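Long-range contacts in probable starch synthase 4, chloroplastic/amyloplastic (Arabidopsis thaliana, PDB 6GNE), which is a starch synthase of the GT-B class of glycosyltransferases that binds adenosine-5'-diphosphate and a glycan: residues D140-H145 with D166-C171; V319-V324 with F396-L401. One frame throughout, in Å; residues are numbered along the deposited sequence.

Contact 1: residues D140-H145 with D166-C171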
loop_
_atom_site.group_PDB
_atom_site.type_symbol
_atom_site.label_atom_id
_atom_site.label_comp_id
_atom_site.label_asym_id
_atom_site.label_seq_id
_atom_site.Cartn_x
_atom_site.Cartn_y
_atom_site.Cartn_z
ATOM N N ASP A 140 -22.534 0.850 -10.059
ATOM C CA ASP A 140 -22.054 1.511 -11.246
ATOM C C ASP A 140 -20.600 1.147 -11.522
ATOM O O ASP A 140 -20.219 1.048 -12.686
ATOM C CB ASP A 140 -22.140 3.029 -11.077
ATOM C CG ASP A 140 -23.561 3.526 -10.791
ATOM O OD1 ASP A 140 -24.471 3.356 -11.640
ATOM O OD2 ASP A 140 -23.743 4.119 -9.705
ATOM N N ILE A 141 -19.791 1.009 -10.446
ATOM C CA ILE A 141 -18.342 0.703 -10.507
ATOM C C ILE A 141 -18.034 -0.421 -9.559
ATOM O O ILE A 141 -18.440 -0.386 -8.416
ATOM C CB ILE A 141 -17.467 1.890 -10.056
ATOM C CG1 ILE A 141 -17.628 3.102 -10.976
ATOM C CG2 ILE A 141 -15.986 1.491 -9.960
ATOM C CD1 ILE A 141 -17.047 2.958 -12.379
ATOM N N ILE A 142 -17.305 -1.414 -10.034
ATOM C CA ILE A 142 -16.666 -2.405 -9.179
ATOM C C ILE A 142 -15.163 -2.186 -9.399
ATOM O O ILE A 142 -14.649 -2.270 -10.548
ATOM C CB ILE A 142 -17.119 -3.872 -9.471
ATOM C CG1 ILE A 142 -18.609 -4.030 -9.155
ATOM C CG2 ILE A 142 -16.337 -4.874 -8.633
ATOM C CD1 ILE A 142 -19.239 -5.281 -9.732
ATOM N N HIS A 143 -14.471 -1.878 -8.294
ATOM C CA HIS A 143 -13.051 -1.575 -8.319
ATOM C C HIS A 143 -12.314 -2.697 -7.607
ATOM O O HIS A 143 -12.484 -2.870 -6.426
ATOM C CB HIS A 143 -12.835 -0.221 -7.651
ATOM C CG HIS A 143 -11.483 0.368 -7.876
ATOM N ND1 HIS A 143 -11.238 1.710 -7.739
ATOM C CD2 HIS A 143 -10.304 -0.192 -8.244
ATOM C CE1 HIS A 143 -9.958 1.952 -7.973
ATOM N NE2 HIS A 143 -9.372 0.813 -8.291
ATOM N N CYS A 144 -11.501 -3.463 -8.317
ATOM C CA CYS A 144 -10.734 -4.529 -7.685
ATOM C C CYS A 144 -9.222 -4.210 -7.589
ATOM O O CYS A 144 -8.717 -3.351 -8.304
ATOM C CB CYS A 144 -11.023 -5.861 -8.378
ATOM S SG CYS A 144 -10.640 -5.970 -10.145
ATOM N N HIS A 145 -8.515 -4.883 -6.681
ATOM C CA HIS A 145 -7.101 -4.558 -6.328
ATOM C C HIS A 145 -6.140 -5.754 -6.369
ATOM O O HIS A 145 -6.325 -6.746 -5.664
ATOM C CB HIS A 145 -7.079 -3.920 -4.961
ATOM C CG HIS A 145 -7.923 -2.692 -4.888
ATOM N ND1 HIS A 145 -7.400 -1.421 -5.041
ATOM C CD2 HIS A 145 -9.262 -2.535 -4.768
ATOM C CE1 HIS A 145 -8.378 -0.534 -4.962
ATOM N NE2 HIS A 145 -9.518 -1.186 -4.806
ATOM N N ASP A 166 -25.149 -6.621 -14.864
ATOM C CA ASP A 166 -24.505 -5.958 -16.031
ATOM C C ASP A 166 -24.506 -4.397 -15.925
ATOM O O ASP A 166 -24.255 -3.681 -16.909
ATOM C CB ASP A 166 -25.173 -6.430 -17.337
ATOM C CG ASP A 166 -26.715 -6.339 -17.294
ATOM O OD1 ASP A 166 -27.370 -7.289 -16.804
ATOM O OD2 ASP A 166 -27.272 -5.319 -17.757
ATOM N N SER A 167 -24.753 -3.896 -14.711
ATOM C CA SER A 167 -24.792 -2.458 -14.408
ATOM C C SER A 167 -23.395 -1.776 -14.349
ATOM O O SER A 167 -23.276 -0.574 -14.620
ATOM C CB SER A 167 -25.540 -2.229 -13.063
ATOM O OG SER A 167 -24.861 -2.803 -11.937
ATOM N N ALA A 168 -22.357 -2.539 -13.998
ATOM C CA ALA A 168 -21.085 -1.973 -13.587
ATOM C C ALA A 168 -20.022 -1.926 -14.669
ATOM O O ALA A 168 -19.967 -2.752 -15.556
ATOM C CB ALA A 168 -20.553 -2.733 -12.391
ATOM N N ARG A 169 -19.183 -0.909 -14.564
ATOM C CA ARG A 169 -17.853 -0.876 -15.162
ATOM C C ARG A 169 -16.835 -1.442 -14.164
ATOM O O ARG A 169 -16.973 -1.241 -12.955
ATOM C CB ARG A 169 -17.442 0.561 -15.436
ATOM C CG ARG A 169 -17.516 1.032 -16.855
ATOM C CD ARG A 169 -18.916 1.287 -17.333
ATOM N NE ARG A 169 -19.367 0.184 -18.162
ATOM C CZ ARG A 169 -19.023 -0.001 -19.441
ATOM N NH1 ARG A 169 -18.146 0.820 -20.040
ATOM N NH2 ARG A 169 -19.543 -1.035 -20.123
ATOM N N ILE A 170 -15.792 -2.081 -14.691
ATOM C CA ILE A 170 -14.738 -2.682 -13.872
ATOM C C ILE A 170 -13.493 -1.802 -13.894
ATOM O O ILE A 170 -13.006 -1.400 -14.964
ATOM C CB ILE A 170 -14.395 -4.125 -14.333
ATOM C CG1 ILE A 170 -15.669 -4.991 -14.455
ATOM C CG2 ILE A 170 -13.404 -4.789 -13.381
ATOM C CD1 ILE A 170 -16.547 -4.979 -13.231
ATOM N N CYS A 171 -13.009 -1.471 -12.697
ATOM C CA CYS A 171 -11.738 -0.789 -12.522
ATOM C C CYS A 171 -10.795 -1.760 -11.833
ATOM O O CYS A 171 -11.168 -2.469 -10.885
ATOM C CB CYS A 171 -11.918 0.483 -11.698
ATOM S SG CYS A 171 -10.440 1.529 -11.495
#

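Contact 2: residues V319-V324 with F396-L401. With AC1 (4,6-dideoxy-4-{[(1S,4R,5S,6S)-4,5,6-trihydroxy-3-(hydroxymethyl)cyclohex-2-en-1-yl]amino}-alpha-D-glucopyranose), chain C; ADP (adenosine-5'-diphosphate), chain F.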
loop_
_atom_site.group_PDB
_atom_site.type_symbol
_atom_site.label_atom_id
_atom_site.label_comp_id
_atom_site.label_asym_id
_atom_site.label_seq_id
_atom_site.Cartn_x
_atom_site.Cartn_y
_atom_site.Cartn_z
ATOM N N VAL A 319 12.282 -6.385 2.670
ATOM C CA VAL A 319 12.315 -7.235 1.464
ATOM C C VAL A 319 13.195 -6.542 0.422
ATOM O O VAL A 319 13.362 -5.339 0.475
ATOM C CB VAL A 319 10.868 -7.477 0.914
ATOM C CG1 VAL A 319 10.011 -8.175 1.970
ATOM C CG2 VAL A 319 10.167 -6.171 0.495
ATOM N N PRO A 320 13.750 -7.287 -0.547
ATOM C CA PRO A 320 14.658 -6.650 -1.529
ATOM C C PRO A 320 14.178 -5.357 -2.144
ATOM O O PRO A 320 14.987 -4.475 -2.378
ATOM C CB PRO A 320 14.804 -7.710 -2.599
ATOM C CG PRO A 320 14.629 -9.017 -1.867
ATOM C CD PRO A 320 13.778 -8.761 -0.653
ATOM N N GLN A 321 12.871 -5.229 -2.387
ATOM C CA GLN A 321 12.323 -4.029 -3.006
ATOM C C GLN A 321 12.771 -2.745 -2.282
ATOM O O GLN A 321 13.048 -1.700 -2.934
ATOM C CB GLN A 321 10.806 -4.110 -3.036
ATOM C CG GLN A 321 10.086 -2.844 -3.510
ATOM C CD GLN A 321 8.600 -2.869 -3.261
ATOM O OE1 GLN A 321 8.005 -3.942 -3.199
ATOM N NE2 GLN A 321 7.988 -1.675 -3.106
ATOM N N LYS A 322 12.846 -2.831 -0.958
ATOM C CA LYS A 322 13.081 -1.676 -0.106
ATOM C C LYS A 322 14.569 -1.281 0.047
ATOM O O LYS A 322 14.885 -0.336 0.772
ATOM C CB LYS A 322 12.469 -1.953 1.269
ATOM C CG LYS A 322 10.985 -2.255 1.209
ATOM C CD LYS A 322 10.160 -1.045 0.748
ATOM C CE LYS A 322 8.683 -1.297 0.917
ATOM N NZ LYS A 322 7.847 -0.313 0.201
ATOM N N GLY A 323 15.459 -1.991 -0.647
ATOM C CA GLY A 323 16.877 -1.696 -0.622
ATOM C C GLY A 323 17.474 -2.035 0.748
ATOM O O GLY A 323 18.026 -1.173 1.420
ATOM N N VAL A 324 17.326 -3.283 1.166
ATOM C CA VAL A 324 17.745 -3.678 2.508
ATOM C C VAL A 324 19.247 -3.566 2.776
ATOM O O VAL A 324 19.632 -3.340 3.934
ATOM C CB VAL A 324 17.300 -5.107 2.890
ATOM C CG1 VAL A 324 15.820 -5.061 3.294
ATOM C CG2 VAL A 324 17.633 -6.132 1.806
ATOM N N PHE A 396 13.019 -0.413 -6.149
ATOM C CA PHE A 396 11.866 0.113 -6.918
ATOM C C PHE A 396 10.688 0.370 -5.966
ATOM O O PHE A 396 10.618 -0.197 -4.906
ATOM C CB PHE A 396 11.462 -0.841 -8.079
ATOM C CG PHE A 396 10.763 -2.103 -7.618
ATOM C CD1 PHE A 396 11.499 -3.226 -7.221
ATOM C CD2 PHE A 396 9.360 -2.166 -7.567
ATOM C CE1 PHE A 396 10.872 -4.384 -6.790
ATOM C CE2 PHE A 396 8.721 -3.324 -7.145
ATOM C CZ PHE A 396 9.485 -4.434 -6.757
ATOM N N GLU A 397 9.772 1.231 -6.354
ATOM C CA GLU A 397 8.724 1.636 -5.458
ATOM C C GLU A 397 7.514 2.160 -6.275
ATOM O O GLU A 397 7.505 3.315 -6.719
ATOM C CB GLU A 397 9.250 2.690 -4.480
ATOM C CG GLU A 397 8.376 2.910 -3.263
ATOM C CD GLU A 397 8.342 1.722 -2.323
ATOM O OE1 GLU A 397 7.278 1.138 -2.170
ATOM O OE2 GLU A 397 9.367 1.352 -1.723
ATOM N N PRO A 398 6.492 1.298 -6.476
ATOM C CA PRO A 398 5.285 1.657 -7.194
ATOM C C PRO A 398 4.702 2.987 -6.769
ATOM O O PRO A 398 4.365 3.811 -7.610
ATOM C CB PRO A 398 4.338 0.511 -6.846
ATOM C CG PRO A 398 5.233 -0.680 -6.686
ATOM C CD PRO A 398 6.493 -0.128 -6.080
ATOM N N CYS A 399 4.593 3.180 -5.454
ATOM C CA CYS A 399 4.272 4.484 -4.909
ATOM C C CYS A 399 5.068 4.784 -3.638
ATOM O O CYS A 399 5.902 5.686 -3.610
ATOM C CB CYS A 399 2.800 4.638 -4.644
ATOM S SG CYS A 399 2.370 6.299 -4.042
ATOM N N GLY A 400 4.789 4.036 -2.588
ATOM C CA GLY A 400 5.302 4.340 -1.272
ATOM C C GLY A 400 4.438 5.395 -0.595
ATOM O O GLY A 400 4.108 6.436 -1.174
ATOM N N LEU A 401 4.053 5.092 0.634
ATOM C CA LEU A 401 3.266 5.971 1.474
ATOM C C LEU A 401 4.066 6.531 2.651
ATOM O O LEU A 401 3.759 7.627 3.163
ATOM C CB LEU A 401 2.064 5.205 1.999
ATOM C CG LEU A 401 1.148 4.566 0.964
ATOM C CD1 LEU A 401 -0.038 3.928 1.678
ATOM C CD2 LEU A 401 0.653 5.571 -0.055
HETATM C C1 AC1 C . 0.857 -6.941 -1.292
HETATM O O2 AC1 C . 0.069 -6.910 -3.586
HETATM C C2 AC1 C . 0.427 -6.070 -2.476
HETATM C C4A AC1 C . 2.547 0.970 -2.934
HETATM C C3 AC1 C . 1.508 -5.039 -2.840
HETATM O O3 AC1 C . 0.987 -4.241 -3.907
HETATM C C4 AC1 C . 1.867 -4.203 -1.608
HETATM N N4A AC1 C . 2.841 -3.125 -1.855
HETATM C C5 AC1 C . 2.355 -5.198 -0.552
HETATM O O5 AC1 C . 1.297 -6.102 -0.223
HETATM C C6 AC1 C . 2.753 -4.543 0.760
HETATM C C1B AC1 C . 2.616 -1.994 -2.766
HETATM C C2B AC1 C . 3.891 -1.172 -3.085
HETATM O O2B AC1 C . 5.106 -1.799 -2.629
HETATM C C3B AC1 C . 3.854 0.271 -2.594
HETATM O O3B AC1 C . 4.863 0.972 -3.316
HETATM O O4 AC1 C . 2.555 2.278 -2.359
HETATM C C5B AC1 C . 1.360 0.173 -2.482
HETATM C C7B AC1 C . 1.421 -1.157 -2.352
HETATM C C6B AC1 C . 0.045 0.871 -2.228
HETATM O O6B AC1 C . -0.454 1.466 -3.432
HETATM P PB ADP F . 4.498 -1.344 1.005
HETATM O O1B ADP F . 3.102 -1.322 0.457
HETATM O O2B ADP F . 4.679 -1.976 2.355
HETATM O O3B ADP F . 5.466 -1.917 -0.005
HETATM P PA ADP F . 3.960 1.460 1.418
HETATM O O1A ADP F . 4.863 2.615 1.739
HETATM O O2A ADP F . 3.054 1.671 0.232
HETATM O O3A ADP F . 4.930 0.189 1.229
HETATM O "O5'" ADP F . 3.027 1.081 2.669
HETATM C "C5'" ADP F . 3.566 0.743 3.948
HETATM C "C4'" ADP F . 2.581 0.926 5.117
HETATM O "O4'" ADP F . 2.807 -0.090 6.106
HETATM C "C3'" ADP F . 2.775 2.225 5.870
HETATM O "O3'" ADP F . 1.548 2.579 6.486
HETATM C "C2'" ADP F . 3.770 1.868 6.944
HETATM O "O2'" ADP F . 3.711 2.735 8.062
HETATM C "C1'" ADP F . 3.308 0.489 7.310
HETATM N N9 ADP F . 4.381 -0.386 7.830
HETATM C C8 ADP F . 5.323 -1.022 7.122
HETATM N N7 ADP F . 6.100 -1.772 7.936
HETATM C C5 ADP F . 5.654 -1.621 9.193
HETATM C C6 ADP F . 6.027 -2.126 10.551
HETATM N N6 ADP F . 7.083 -2.964 10.703
HETATM N N1 ADP F . 5.272 -1.703 11.606
HETATM C C2 ADP F . 4.234 -0.846 11.430
HETATM N N3 ADP F . 3.863 -0.358 10.235
HETATM C C4 ADP F . 4.522 -0.701 9.110
#

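Contact 1: residues D140-H145 with D166-C171
C171 lays its sulfur over the imidazole of H143, SG standing 3.5 Å from the H143 ring centroid and 13° off the ring normal. The thiol gets there because SG is anti to the backbone N (chi1 -175°). C171 CB follows it over the same face as a CH-pi contact, and H145 NE2 lies over the opposite face, offset toward the rim. The rotation of the H143 ring is fixed by hydrogen bonds at both nitrogens, ND1 with Y494 OH and NE2 with T173 OG1. I141 and R169 also lie on this face of the sheet and cross at about a right angle, I141 CD1 touching R169 CB at 3.9 Å before the bent arginine chain turns away. The other face is aliphatic: I142 puts CD1 3.9 Å from A168 CB, while I170 brings CD1 to within 4.0 Å of I142 CB. The backbones form a parallel ladder, with R169 N bonded to D140 O, I142 N to R169 O, C171 N to I142 O and C144 N to C171 O, the last two at 2.8 Å. The axes of the two short strand segments are turned 23° against each other. D140 OD2 is hydrogen-bonded to Y11 N of strand 11-15. Strand 141-145 lies between strands 11-15 and 169-174 in the N-terminal Rossmann-like sheet, and the chain linking this pair is largely helical, a beta-alpha-beta crossover. Helix 152-160 covers I142 and I170, and helix 484-499 places Y494 against I141 and C171.

Contact 2: residues V319-V324 with F396-L401
Q321 rests its CG over the centre of the F396 ring in a CH-pi contact, 3.7 Å from the centroid. CG is anti to the backbone N (chi1 173°), and the chain runs on extended, its amide stacked on the ring with the planes 24° apart. K244 adds a cation-pi contact to F396. The backbones are joined more loosely, by a weak hydrogen bond from F396 N to Q321 O.

The charged pair is K322 and E397. K322 NZ makes a salt bridge to E397 OE1 at 2.8 Å and also lies 3.0 Å from E397 OE2; as hydrogen bonds both are weak in geometry. S394 OG is hydrogen-bonded to E397 OE2.

Both loops bind the two ligands. K322 NZ also bonds ADP at terminal oxygen O3B (2.9 Å) and bridging oxygen O3A, which probably offsets phosphate charge. Q321 NE2 gives a nearly straight bond of 2.9 Å to AC1 O2B, and E397 OE1 accepts one from AC1 O3B. Backbone amides finish the grip: C399 N on AC1 O3B, G400 N on AC1 O4, and L401 N on ADP O1A at 2.8 Å, with an N-H...O angle of 177°.

Two loops that follow parallel strands and precede helices, their side chains and amides gathered around a diphosphate and a sugar-like ring, are characteristic of the C-terminal domain's side of a GT-B interdomain cleft.

How the contacts relate
Both contacts are buried, but they belong to different halves of the GT-B architecture and share no elements: their centres lie 29 Å apart, with nearest atoms about 11 Å apart. Contact 1 joins neighbouring strands inside the N-terminal sheet, so regular backbone bonding and apolar or sulfur-aromatic packing dominate. Contact 2 joins loops beyond the strand ends of the C-terminal parallel sheet, where only one weak backbone bond links the segments and charged or amide groups turn to bound ADP and AC1. An indirect connection starts at H145, at the end of strand 141-145: its ND1 bonds H175 NE2, and H175 ND1 bonds AC1, which contact 2 also binds.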